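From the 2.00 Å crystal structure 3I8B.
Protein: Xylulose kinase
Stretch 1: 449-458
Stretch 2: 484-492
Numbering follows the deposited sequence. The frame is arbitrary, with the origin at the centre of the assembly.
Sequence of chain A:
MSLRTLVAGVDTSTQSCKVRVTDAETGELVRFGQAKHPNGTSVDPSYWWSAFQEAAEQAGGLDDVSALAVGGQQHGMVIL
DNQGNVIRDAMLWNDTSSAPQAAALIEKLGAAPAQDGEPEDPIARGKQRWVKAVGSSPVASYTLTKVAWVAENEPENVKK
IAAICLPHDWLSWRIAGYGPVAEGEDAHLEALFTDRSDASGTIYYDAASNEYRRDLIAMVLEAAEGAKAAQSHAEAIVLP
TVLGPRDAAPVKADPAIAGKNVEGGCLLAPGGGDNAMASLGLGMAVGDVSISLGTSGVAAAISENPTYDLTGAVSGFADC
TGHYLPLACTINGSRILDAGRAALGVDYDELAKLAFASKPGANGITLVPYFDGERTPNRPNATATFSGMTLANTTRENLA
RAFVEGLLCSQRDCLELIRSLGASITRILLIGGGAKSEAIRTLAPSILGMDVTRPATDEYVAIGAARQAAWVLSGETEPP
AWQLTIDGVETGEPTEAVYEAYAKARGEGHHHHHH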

# COMPACT_ATOMS: atom_id res chain seq x y z
N GLY A 449 22.83 -1.99 -7.14
CA GLY A 449 24.01 -2.20 -6.32
C GLY A 449 24.04 -3.50 -5.55
O GLY A 449 24.84 -3.64 -4.63
N MSE A 450 23.18 -4.45 -5.93
CA MSE A 450 23.06 -5.75 -5.27
C MSE A 450 22.44 -6.77 -6.20
O MSE A 450 21.91 -6.42 -7.25
CB MSE A 450 22.12 -5.68 -4.07
CG MSE A 450 22.62 -4.96 -2.87
SE MSE A 450 21.28 -5.11 -1.43
CE MSE A 450 22.41 -4.41 -0.01
N ASP A 451 22.45 -8.03 -5.77
CA ASP A 451 21.63 -9.07 -6.36
C ASP A 451 20.17 -8.64 -6.37
O ASP A 451 19.71 -7.97 -5.45
CB ASP A 451 21.76 -10.36 -5.54
CG ASP A 451 23.08 -11.07 -5.76
OD1 ASP A 451 23.97 -10.50 -6.43
OD2 ASP A 451 23.21 -12.21 -5.27
N VAL A 452 19.45 -9.03 -7.41
CA VAL A 452 18.03 -8.75 -7.50
C VAL A 452 17.29 -10.05 -7.69
O VAL A 452 17.39 -10.69 -8.74
CB VAL A 452 17.70 -7.80 -8.67
CG1 VAL A 452 16.20 -7.47 -8.68
CG2 VAL A 452 18.51 -6.53 -8.54
N THR A 453 16.57 -10.45 -6.64
CA THR A 453 15.76 -11.66 -6.68
C THR A 453 14.43 -11.43 -7.38
O THR A 453 13.74 -10.43 -7.15
CB THR A 453 15.50 -12.19 -5.24
OG1 THR A 453 16.74 -12.62 -4.67
CG2 THR A 453 14.51 -13.33 -5.26
N ARG A 454 14.07 -12.37 -8.26
CA ARG A 454 12.78 -12.32 -8.95
C ARG A 454 11.87 -13.46 -8.49
O ARG A 454 11.98 -14.58 -9.00
CB ARG A 454 12.96 -12.37 -10.47
CG ARG A 454 13.47 -11.08 -11.08
CD ARG A 454 13.47 -11.16 -12.60
NE ARG A 454 14.32 -12.24 -13.07
CZ ARG A 454 13.86 -13.37 -13.60
NH1 ARG A 454 12.55 -13.55 -13.75
NH2 ARG A 454 14.71 -14.31 -14.00
N PRO A 455 10.98 -13.17 -7.54
CA PRO A 455 10.00 -14.16 -7.08
C PRO A 455 9.07 -14.53 -8.21
O PRO A 455 8.71 -13.65 -8.98
CB PRO A 455 9.22 -13.42 -5.98
CG PRO A 455 10.12 -12.28 -5.56
CD PRO A 455 10.85 -11.89 -6.82
N ALA A 456 8.68 -15.80 -8.33
CA ALA A 456 7.73 -16.18 -9.35
C ALA A 456 6.44 -15.38 -9.20
O ALA A 456 5.98 -15.13 -8.08
CB ALA A 456 7.45 -17.67 -9.29
N THR A 457 5.87 -14.96 -10.32
CA THR A 457 4.61 -14.23 -10.30
C THR A 457 3.53 -15.09 -9.64
O THR A 457 3.42 -16.29 -9.91
CB THR A 457 4.19 -13.81 -11.73
OG1 THR A 457 2.88 -13.24 -11.71
CG2 THR A 457 4.19 -15.00 -12.66
N ASP A 458 2.76 -14.48 -8.73
CA ASP A 458 1.75 -15.20 -7.94
C ASP A 458 0.85 -14.20 -7.18
O ASP A 458 1.08 -12.99 -7.19
CB ASP A 458 2.43 -16.17 -6.96
CG ASP A 458 1.58 -17.40 -6.64
OD1 ASP A 458 0.34 -17.37 -6.81
OD2 ASP A 458 2.16 -18.41 -6.20
N LEU A 484 8.82 -20.63 -0.87
CA LEU A 484 8.67 -19.54 -1.82
C LEU A 484 9.28 -19.94 -3.16
O LEU A 484 10.39 -20.47 -3.20
CB LEU A 484 9.39 -18.30 -1.29
CG LEU A 484 8.95 -17.95 0.13
CD1 LEU A 484 10.04 -17.19 0.86
CD2 LEU A 484 7.63 -17.17 0.10
N THR A 485 8.56 -19.70 -4.25
CA THR A 485 9.09 -19.98 -5.58
C THR A 485 9.80 -18.75 -6.16
O THR A 485 9.25 -17.65 -6.19
CB THR A 485 7.99 -20.48 -6.54
OG1 THR A 485 7.40 -21.67 -6.01
CG2 THR A 485 8.58 -20.80 -7.91
N ILE A 486 11.04 -18.96 -6.59
CA ILE A 486 11.86 -17.91 -7.19
C ILE A 486 12.10 -18.21 -8.66
O ILE A 486 12.55 -19.30 -9.01
CB ILE A 486 13.23 -17.80 -6.47
CG1 ILE A 486 13.04 -17.64 -4.96
CG2 ILE A 486 14.04 -16.65 -7.02
CD1 ILE A 486 12.30 -16.39 -4.57
N ASP A 487 11.79 -17.25 -9.53
CA ASP A 487 12.05 -17.38 -10.97
C ASP A 487 13.54 -17.29 -11.28
O ASP A 487 14.04 -17.99 -12.16
CB ASP A 487 11.32 -16.30 -11.77
CG ASP A 487 9.96 -16.76 -12.27
OD1 ASP A 487 9.80 -17.98 -12.49
OD2 ASP A 487 9.07 -15.91 -12.47
N GLY A 488 14.25 -16.42 -10.57
CA GLY A 488 15.67 -16.23 -10.80
C GLY A 488 16.28 -15.14 -9.95
O GLY A 488 15.57 -14.37 -9.30
N VAL A 489 17.61 -15.10 -9.93
CA VAL A 489 18.36 -14.06 -9.24
C VAL A 489 19.29 -13.37 -10.25
O VAL A 489 20.12 -14.03 -10.88
CB VAL A 489 19.20 -14.63 -8.08
CG1 VAL A 489 19.92 -13.51 -7.35
CG2 VAL A 489 18.33 -15.44 -7.11
N GLU A 490 19.15 -12.06 -10.41
CA GLU A 490 20.02 -11.30 -11.31
C GLU A 490 21.25 -10.78 -10.57
O GLU A 490 21.15 -10.12 -9.53
CB GLU A 490 19.28 -10.13 -11.96
CG GLU A 490 17.91 -10.48 -12.52
CD GLU A 490 17.96 -11.32 -13.78
OE1 GLU A 490 19.02 -11.38 -14.43
OE2 GLU A 490 16.92 -11.92 -14.13
N THR A 491 22.42 -11.08 -11.12
CA THR A 491 23.65 -10.61 -10.53
C THR A 491 24.39 -9.78 -11.55
O THR A 491 24.26 -10.00 -12.75
CB THR A 491 24.54 -11.77 -10.06
OG1 THR A 491 25.00 -12.51 -11.20
CG2 THR A 491 23.76 -12.71 -9.14
N GLY A 492 25.17 -8.82 -11.08
CA GLY A 492 25.93 -7.97 -11.97
C GLY A 492 26.84 -7.08 -11.16
O GLY A 492 26.45 -6.58 -10.10
O HOH W 1 25.49 -8.72 -8.08
O HOH W 2 9.95 -12.55 -12.62

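Strands 452-455 and 486-490 of this xylulose kinase pair antiparallel, their directions 163° apart, and bury 683 Å², both sides summed. Gly 449, just past a helix, has positive phi, which jams any CB against the preceding carbonyl. The first substantial contact is at Asp 451: its CA lies 3.4 Å from Glu 490 O in a CA-H...O contact, and a water accepts from Gly 492 N (3.0 Å) and donates to Asp 451 OD1 (2.9 Å), bridging Asp 451 to Gly 492, the last residue of stretch 2. Val 452, buried and beta-branched, pairs with Glu 490 through two near-linear hydrogen bonds, Val 452 N to Glu 490 O (2.9 Å) and Glu 490 N to Val 452 O (2.8 Å). Thr 453 turns to the other face of the sheet, alongside Val 489; its CG2 packs 3.8 Å from Ile 486 CG2. Arg 454, with the largest area covered in stretch 1, is the hub. Its N donates to Gly 488 O (2.7 Å), while its O accepts from Asp 487 N (2.7 Å) and weakly from Gly 488 N (3.3 Å), the forked pairing of a beta bulge. Its side chain (m, t, m) runs across Gly 488, whose N lies over one guanidinium face; a CB there would sit 2.6 Å from Arg 454 NH2. At the guanidinium edge, Arg 454 NE forms a salt bridge with Glu 490 OE2 (2.8 Å), although the position of that oxygen is less certain. A second water accepts from Arg 454 NH1 (3.0 Å) and donates weakly to Asp 487 OD2 (3.5 Å). Past the bulge, Pro 455 has no NH to offer and pairs with Ile 486 at a non-hydrogen-bonded position. Ala 456 N closes the ladder on Thr 485 O (2.9 Å), and its small CB rests 3.6 Å from Thr 485 CG2.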